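Local coordinates for protein nonribosomal peptide synthase (Streptomyces sp. MJ635-86F5, PDB 5JJP) that probably activates an aliphatic beta-amino acid with ATP by adenylation, as a nonribosomal peptide synthase enzyme of the AMP-binding family, at residues L79-G84 with P132-Q137; Q121-I126 with E144-G149. All coordinates share one frame; numbering follows the deposited sequence.

Overall arrangement
Contacts 1 and 2 lie on opposite sides of strand 134-138 in the AMP-binding part of the chain, their centres about 15 Å apart and about 22 and 24 Å from the centre of the chain. Phe135 joins them: its CD2 packs 3.8 Å from CD1 of Leu146, and its CE1 lies 4.1 Å from CD2 of Leu123. Helix 120-130 leads directly into that strand, and the segments of the two contacts alternate along the chain. Beyond contact 2, Arg122 and Ile126 of the helix touch Phe186 on strand 181-186, which leads into the Ser/Thr/Gly-rich loop, disordered here, that binds ATP phosphates in relatives.

Contact 1 of 2, residues L79-G84 with P132-Q137; sequences LGLDVG and PALFLQ
Leu79 and Leu81 meet Ala133 and Leu134 without any flat group between them; the neighbouring residue Phe135 points to the opposite face of the strand and takes no part in this contact. At the edge of its ring, in the ring plane, sits OE1 of Gln137, 3.8 Å from Phe135 CE2; this oxygen also accepts a hydrogen bond from the backbone of Arg143.

The contact itself is made by aliphatic branches. Leu81 spreads its two methyls over neighbouring residues: CD2 comes within 3.6 Å of Ala133 CB, while CD1 rests 4.1 Å from Leu134 CB. The second leucine of the loop, Leu79, adds a methyl-to-methyl touch between its CD1 and CD2 of Leu134 at 4.0 Å. Both loop leucines run across the side chain of Leu134 at nearly a right angle. In Leu134 the CG is anti to the backbone N (chi1 -177°), which sends CG and CD2 toward Leu79. Between the two loop leucines Gly80, at a phi of 79°, is the first residue to leave helical angles after helix 62-77, and the chain turns there so that both side chains are directed at the strand.

Polar groups are engaged on other parts of the chain. The carbonyl of Leu81 accepts from Arg171, the carboxylate of Asp82 takes the backbone amides of Arg172 and Arg173, and Ala133 is bonded through its backbone to Arg86 and Leu134 to Val88, the latter on strand 87-90. The loop after helix 62-77 and the start of strand 134-138 thus meet through apolar contact with no hydrogen bond between them: their direct contact adds apolar burial, while directional bonds to the loop come from the neighbouring residues Arg171 to Arg173.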
ATOM      1  N   LEU A  79       6.799  26.296   1.064  1.00 19.88           N
ATOM      2  CA  LEU A  79       6.051  26.609  -0.141  1.00 21.38           C
ATOM      3  C   LEU A  79       4.677  27.175   0.154  1.00 22.18           C
ATOM      4  O   LEU A  79       4.003  27.689  -0.733  1.00 24.02           O
ATOM      5  CB  LEU A  79       5.936  25.384  -1.041  1.00 21.71           C
ATOM      6  CG  LEU A  79       7.266  24.816  -1.486  1.00 22.26           C
ATOM      7  CD1 LEU A  79       7.021  23.594  -2.325  1.00 23.54           C
ATOM      8  CD2 LEU A  79       8.025  25.851  -2.277  1.00 24.92           C
ATOM      9  N   GLY A  80       4.263  27.120   1.408  1.00 24.80           N
ATOM     10  CA  GLY A  80       3.024  27.775   1.811  1.00 22.69           C
ATOM     11  C   GLY A  80       1.774  27.006   1.468  1.00 21.89           C
ATOM     12  O   GLY A  80       0.690  27.590   1.532  1.00 25.62           O
ATOM     13  N   LEU A  81       1.889  25.719   1.123  1.00 19.54           N
ATOM     14  CA  LEU A  81       0.685  24.932   0.816  1.00 18.07           C
ATOM     15  C   LEU A  81      -0.150  24.693   2.084  1.00 16.07           C
ATOM     16  O   LEU A  81       0.399  24.643   3.166  1.00 14.86           O
ATOM     17  CB  LEU A  81       1.020  23.613   0.154  1.00 17.48           C
ATOM     18  CG  LEU A  81       1.874  23.679  -1.116  1.00 18.46           C
ATOM     19  CD1 LEU A  81       2.173  22.246  -1.551  1.00 18.91           C
ATOM     20  CD2 LEU A  81       1.127  24.386  -2.221  1.00 17.65           C
ATOM     21  N   ASP A  82      -1.446  24.481   1.906  1.00 14.57           N
ATOM     22  CA  ASP A  82      -2.370  24.249   3.011  1.00 15.65           C
ATOM     23  C   ASP A  82      -2.637  22.751   3.215  1.00 15.39           C
ATOM     24  O   ASP A  82      -2.540  21.992   2.248  1.00 16.18           O
ATOM     25  CB  ASP A  82      -3.720  24.917   2.679  1.00 17.06           C
ATOM     26  CG  ASP A  82      -4.500  25.370   3.916  1.00 17.05           C
ATOM     27  OD1 ASP A  82      -4.018  25.226   5.053  1.00 18.13           O
ATOM     28  OD2 ASP A  82      -5.588  25.945   3.724  1.00 17.84           O
ATOM     29  N   VAL A  83      -2.967  22.335   4.454  1.00 14.24           N
ATOM     30  CA  VAL A  83      -3.374  20.980   4.709  1.00 12.89           C
ATOM     31  C   VAL A  83      -4.541  20.708   3.758  1.00 13.30           C
ATOM     32  O   VAL A  83      -5.471  21.513   3.679  1.00 12.41           O
ATOM     33  CB  VAL A  83      -3.825  20.804   6.181  1.00 12.64           C
ATOM     34  CG1 VAL A  83      -4.530  19.461   6.402  1.00 11.84           C
ATOM     35  CG2 VAL A  83      -2.644  20.988   7.154  1.00 12.72           C
ATOM     36  N   GLY A  84      -4.511  19.553   3.078  1.00 13.95           N
ATOM     37  CA  GLY A  84      -5.487  19.189   2.058  1.00 14.13           C
ATOM     38  C   GLY A  84      -5.026  19.298   0.612  1.00 14.79           C
ATOM     39  O   GLY A  84      -5.536  18.617  -0.286  1.00 12.87           O
ATOM     40  N   PRO A 132      -3.866  19.375  -8.180  1.00 17.24           N
ATOM     41  CA  PRO A 132      -2.804  19.426  -7.205  1.00 17.45           C
ATOM     42  C   PRO A 132      -2.113  20.771  -7.290  1.00 17.53           C
ATOM     43  O   PRO A 132      -2.031  21.345  -8.348  1.00 17.51           O
ATOM     44  CB  PRO A 132      -1.835  18.348  -7.689  1.00 19.07           C
ATOM     45  CG  PRO A 132      -2.070  18.280  -9.155  1.00 20.42           C
ATOM     46  CD  PRO A 132      -3.569  18.449  -9.279  1.00 19.65           C
ATOM     47  N   ALA A 133      -1.614  21.236  -6.168  1.00 15.69           N
ATOM     48  CA  ALA A 133      -0.850  22.441  -6.123  1.00 14.97           C
ATOM     49  C   ALA A 133       0.628  22.232  -6.429  1.00 15.25           C
ATOM     50  O   ALA A 133       1.316  23.200  -6.722  1.00 13.54           O
ATOM     51  CB  ALA A 133      -0.984  23.060  -4.764  1.00 14.20           C
ATOM     52  N   LEU A 134       1.088  20.978  -6.383  1.00 15.45           N
ATOM     53  CA  LEU A 134       2.529  20.699  -6.576  1.00 15.61           C
ATOM     54  C   LEU A 134       2.754  19.374  -7.279  1.00 16.53           C
ATOM     55  O   LEU A 134       2.110  18.367  -6.973  1.00 17.53           O
ATOM     56  CB  LEU A 134       3.207  20.690  -5.217  1.00 15.00           C
ATOM     57  CG  LEU A 134       4.738  20.491  -5.176  1.00 15.35           C
ATOM     58  CD1 LEU A 134       5.488  21.658  -5.805  1.00 14.33           C
ATOM     59  CD2 LEU A 134       5.181  20.308  -3.762  1.00 14.53           C
ATOM     60  N   PHE A 135       3.635  19.381  -8.256  1.00 16.81           N
ATOM     61  CA  PHE A 135       4.118  18.175  -8.888  1.00 16.43           C
ATOM     62  C   PHE A 135       5.542  17.987  -8.378  1.00 17.18           C
ATOM     63  O   PHE A 135       6.422  18.794  -8.658  1.00 20.43           O
ATOM     64  CB  PHE A 135       4.120  18.321 -10.384  1.00 16.28           C
ATOM     65  CG  PHE A 135       4.666  17.112 -11.128  1.00 15.59           C
ATOM     66  CD1 PHE A 135       3.853  16.054 -11.418  1.00 14.55           C
ATOM     67  CD2 PHE A 135       6.016  17.053 -11.527  1.00 16.31           C
ATOM     68  CE1 PHE A 135       4.321  14.975 -12.110  1.00 14.40           C
ATOM     69  CE2 PHE A 135       6.496  15.984 -12.235  1.00 16.15           C
ATOM     70  CZ  PHE A 135       5.629  14.939 -12.531  1.00 15.64           C
ATOM     71  N   LEU A 136       5.756  16.927  -7.614  1.00 17.26           N
ATOM     72  CA  LEU A 136       7.015  16.708  -6.877  1.00 17.49           C
ATOM     73  C   LEU A 136       7.683  15.453  -7.435  1.00 16.47           C
ATOM     74  O   LEU A 136       7.144  14.380  -7.279  1.00 15.08           O
ATOM     75  CB  LEU A 136       6.674  16.484  -5.421  1.00 17.78           C
ATOM     76  CG  LEU A 136       7.845  16.147  -4.518  1.00 19.81           C
ATOM     77  CD1 LEU A 136       8.962  17.170  -4.682  1.00 19.46           C
ATOM     78  CD2 LEU A 136       7.403  16.087  -3.074  1.00 19.85           C
ATOM     79  N   GLN A 137       8.784  15.600  -8.161  1.00 15.35           N
ATOM     80  CA  GLN A 137       9.391  14.460  -8.847  1.00 16.60           C
ATOM     81  C   GLN A 137      10.821  14.195  -8.344  1.00 16.35           C
ATOM     82  O   GLN A 137      11.385  15.011  -7.664  1.00 14.52           O
ATOM     83  CB  GLN A 137       9.360  14.643 -10.386  1.00 16.40           C
ATOM     84  CG  GLN A 137      10.242  15.722 -10.937  1.00 17.46           C
ATOM     85  CD  GLN A 137      10.052  15.941 -12.442  1.00 18.57           C
ATOM     86  OE1 GLN A 137      10.029  15.002 -13.243  1.00 20.29           O
ATOM     87  NE2 GLN A 137       9.976  17.198 -12.832  1.00 20.27           N
TER

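Contact 2 of 2, residues Q121-I126 with E144-G149; sequences QRLRTI and EGLPPG
Arg124 grips the carbonyl of Gly145 in the one hydrogen bond between helix residues 121-126 and the loop 144-149. NE donates to Gly145 O at 3.2 Å with an N-H...O angle of 150°, reaching a lone pair in the plane of the carbonyl, although the oxygen itself stands 18° out of the guanidinium plane. The side chain leaves the helix with CG anti to its own carbonyl carbon (chi1 -79°) and then runs extended from CG to NE, which brings the guanidinium edge alongside the loop. NH2 settles close to the same residue, 3.4 Å from Gly145 CA. The positive charge so near the carbonyl oxygen would be expected to polarise it and strengthen the bond, though Arg124 is exposed and water may compete.

Apolar contact is lighter. CD2 of Leu123 approaches CD2 of Leu146 at 4.4 Å, methyl to methyl. The CB of Leu146 is directed off the helix, and the branch end turns back to make this touch. Leu123, the buried partner, also touches Val88 and Glu90 on strand 87-90, and both leucines lean on Phe135 of strand 134-138.

Within the helix, Thr125 adds its hydroxyl to the backbone bonding. Thr125 OG1 donates to Gln121 O at 2.9 Å, and the amide of Thr125 reaches the same oxygen from the opposite face of its plane. This is the familiar return of a helical threonine side chain to the carbonyl one turn back.

Taken together, the helix covers the parallel sheet as the connection of a beta-alpha-beta crossover from strand 111-114 to strand 134-138, passing over strand 87-90, and is tied at its flank to the loop before strand 151-156, an arrangement belonging to the layered alpha-beta-alpha-beta-alpha sandwich of adenylation enzymes.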
ATOM      1  N   GLN A 121      -1.247  11.122 -20.711  1.00 27.20           N
ATOM      2  CA  GLN A 121      -2.678  11.305 -20.804  1.00 32.91           C
ATOM      3  C   GLN A 121      -3.372  11.017 -19.481  1.00 29.72           C
ATOM      4  O   GLN A 121      -4.261  11.760 -19.060  1.00 26.67           O
ATOM      5  CB  GLN A 121      -3.280  10.419 -21.903  1.00 42.82           C
ATOM      6  CG  GLN A 121      -4.810  10.366 -21.891  1.00 54.40           C
ATOM      7  CD  GLN A 121      -5.394   9.596 -23.085  1.00 66.70           C
ATOM      8  OE1 GLN A 121      -4.736   8.731 -23.690  1.00 64.91           O
ATOM      9  NE2 GLN A 121      -6.654   9.903 -23.419  1.00 66.76           N
ATOM     10  N   ARG A 122      -2.968   9.946 -18.821  1.00 29.49           N
ATOM     11  CA  ARG A 122      -3.494   9.606 -17.469  1.00 29.59           C
ATOM     12  C   ARG A 122      -3.086  10.615 -16.414  1.00 25.68           C
ATOM     13  O   ARG A 122      -3.873  11.045 -15.597  1.00 27.01           O
ATOM     14  CB  ARG A 122      -3.007   8.220 -17.047  1.00 30.88           C
ATOM     15  CG  ARG A 122      -3.646   7.750 -15.760  1.00 34.73           C
ATOM     16  CD  ARG A 122      -3.144   6.374 -15.381  1.00 39.57           C
ATOM     17  NE  ARG A 122      -3.731   5.963 -14.111  1.00 44.79           N
ATOM     18  CZ  ARG A 122      -5.000   5.581 -13.947  1.00 38.11           C
ATOM     19  NH1 ARG A 122      -5.850   5.559 -14.968  1.00 35.10           N
ATOM     20  NH2 ARG A 122      -5.408   5.234 -12.740  1.00 38.70           N
ATOM     21  N   LEU A 123      -1.845  11.019 -16.474  1.00 24.72           N
ATOM     22  CA  LEU A 123      -1.335  12.045 -15.585  1.00 22.77           C
ATOM     23  C   LEU A 123      -2.091  13.372 -15.735  1.00 23.35           C
ATOM     24  O   LEU A 123      -2.520  13.969 -14.748  1.00 21.37           O
ATOM     25  CB  LEU A 123       0.144  12.259 -15.841  1.00 20.68           C
ATOM     26  CG  LEU A 123       0.828  13.303 -14.976  1.00 19.13           C
ATOM     27  CD1 LEU A 123       0.634  12.902 -13.533  1.00 19.80           C
ATOM     28  CD2 LEU A 123       2.307  13.377 -15.315  1.00 19.31           C
ATOM     29  N   ARG A 124      -2.341  13.785 -16.962  1.00 26.77           N
ATOM     30  CA  ARG A 124      -3.168  14.986 -17.204  1.00 29.02           C
ATOM     31  C   ARG A 124      -4.617  14.825 -16.728  1.00 30.26           C
ATOM     32  O   ARG A 124      -5.217  15.795 -16.226  1.00 27.30           O
ATOM     33  CB  ARG A 124      -3.150  15.404 -18.671  1.00 31.58           C
ATOM     34  CG  ARG A 124      -1.898  16.163 -19.074  1.00 33.25           C
ATOM     35  CD  ARG A 124      -2.081  16.749 -20.491  1.00 37.08           C
ATOM     36  NE  ARG A 124      -0.798  16.990 -21.142  1.00 42.12           N
ATOM     37  CZ  ARG A 124      -0.324  16.392 -22.244  1.00 40.91           C
ATOM     38  NH1 ARG A 124      -1.026  15.487 -22.918  1.00 43.13           N
ATOM     39  NH2 ARG A 124       0.882  16.730 -22.679  1.00 39.67           N
ATOM     40  N   THR A 125      -5.163  13.613 -16.840  1.00 29.08           N
ATOM     41  CA  THR A 125      -6.498  13.328 -16.279  1.00 31.06           C
ATOM     42  C   THR A 125      -6.463  13.454 -14.739  1.00 28.96           C
ATOM     43  O   THR A 125      -7.350  14.089 -14.151  1.00 27.48           O
ATOM     44  CB  THR A 125      -7.024  11.932 -16.709  1.00 32.41           C
ATOM     45  OG1 THR A 125      -6.981  11.819 -18.132  1.00 30.26           O
ATOM     46  CG2 THR A 125      -8.456  11.713 -16.276  1.00 34.07           C
ATOM     47  N   ILE A 126      -5.449  12.863 -14.094  1.00 26.51           N
ATOM     48  CA  ILE A 126      -5.284  12.995 -12.638  1.00 25.37           C
ATOM     49  C   ILE A 126      -5.269  14.478 -12.224  1.00 21.63           C
ATOM     50  O   ILE A 126      -5.866  14.859 -11.246  1.00 21.68           O
ATOM     51  CB  ILE A 126      -3.929  12.396 -12.108  1.00 29.47           C
ATOM     52  CG1 ILE A 126      -3.759  10.879 -12.343  1.00 33.51           C
ATOM     53  CG2 ILE A 126      -3.721  12.717 -10.641  1.00 27.30           C
ATOM     54  CD1 ILE A 126      -5.031  10.077 -12.359  1.00 37.40           C
ATOM     55  N   GLU A 144       7.740  15.479 -19.038  1.00 21.80           N
ATOM     56  CA  GLU A 144       7.200  16.420 -20.015  1.00 25.96           C
ATOM     57  C   GLU A 144       5.668  16.374 -20.065  1.00 24.11           C
ATOM     58  O   GLU A 144       5.050  15.367 -19.702  1.00 20.33           O
ATOM     59  CB  GLU A 144       7.559  15.998 -21.470  1.00 30.43           C
ATOM     60  CG  GLU A 144       8.978  16.078 -22.022  1.00 39.54           C
ATOM     61  CD  GLU A 144       9.127  15.292 -23.357  1.00 44.44           C
ATOM     62  OE1 GLU A 144       8.247  14.469 -23.714  1.00 39.01           O
ATOM     63  OE2 GLU A 144      10.157  15.502 -24.060  1.00 48.47           O
ATOM     64  N   GLY A 145       5.081  17.441 -20.607  1.00 24.71           N
ATOM     65  CA  GLY A 145       3.605  17.554 -20.781  1.00 25.61           C
ATOM     66  C   GLY A 145       2.869  18.236 -19.622  1.00 24.93           C
ATOM     67  O   GLY A 145       1.638  18.212 -19.557  1.00 23.48           O
ATOM     68  N   LEU A 146       3.609  18.815 -18.688  1.00 24.12           N
ATOM     69  CA  LEU A 146       2.938  19.419 -17.536  1.00 25.89           C
ATOM     70  C   LEU A 146       2.266  20.776 -17.826  1.00 27.92           C
ATOM     71  O   LEU A 146       2.785  21.581 -18.612  1.00 31.05           O
ATOM     72  CB  LEU A 146       3.884  19.634 -16.391  1.00 24.89           C
ATOM     73  CG  LEU A 146       4.415  18.338 -15.795  1.00 24.57           C
ATOM     74  CD1 LEU A 146       5.645  18.643 -14.989  1.00 25.00           C
ATOM     75  CD2 LEU A 146       3.400  17.596 -14.941  1.00 24.28           C
ATOM     76  N   PRO A 147       1.126  21.037 -17.185  1.00 26.40           N
ATOM     77  CA  PRO A 147       0.602  22.392 -17.367  1.00 26.75           C
ATOM     78  C   PRO A 147       1.535  23.467 -16.768  1.00 24.89           C
ATOM     79  O   PRO A 147       2.110  23.294 -15.707  1.00 26.77           O
ATOM     80  CB  PRO A 147      -0.822  22.304 -16.763  1.00 25.56           C
ATOM     81  CG  PRO A 147      -1.094  20.837 -16.558  1.00 26.79           C
ATOM     82  CD  PRO A 147       0.231  20.190 -16.378  1.00 26.08           C
ATOM     83  N   PRO A 148       1.800  24.515 -17.534  1.00 26.40           N
ATOM     84  CA  PRO A 148       2.337  25.730 -16.959  1.00 26.40           C
ATOM     85  C   PRO A 148       1.281  26.409 -16.059  1.00 28.04           C
ATOM     86  O   PRO A 148       0.069  26.182 -16.239  1.00 30.52           O
ATOM     87  CB  PRO A 148       2.572  26.616 -18.179  1.00 27.44           C
ATOM     88  CG  PRO A 148       2.152  25.871 -19.390  1.00 27.59           C
ATOM     89  CD  PRO A 148       1.388  24.674 -18.945  1.00 28.13           C
ATOM     90  N   GLY A 149       1.667  27.143 -15.022  1.00 30.73           N
ATOM     91  CA  GLY A 149       2.726  26.812 -14.092  1.00 25.87           C
ATOM     92  C   GLY A 149       2.186  26.031 -12.902  1.00 21.85           C
ATOM     93  O   GLY A 149       1.857  26.556 -11.844  1.00 24.10           O
TER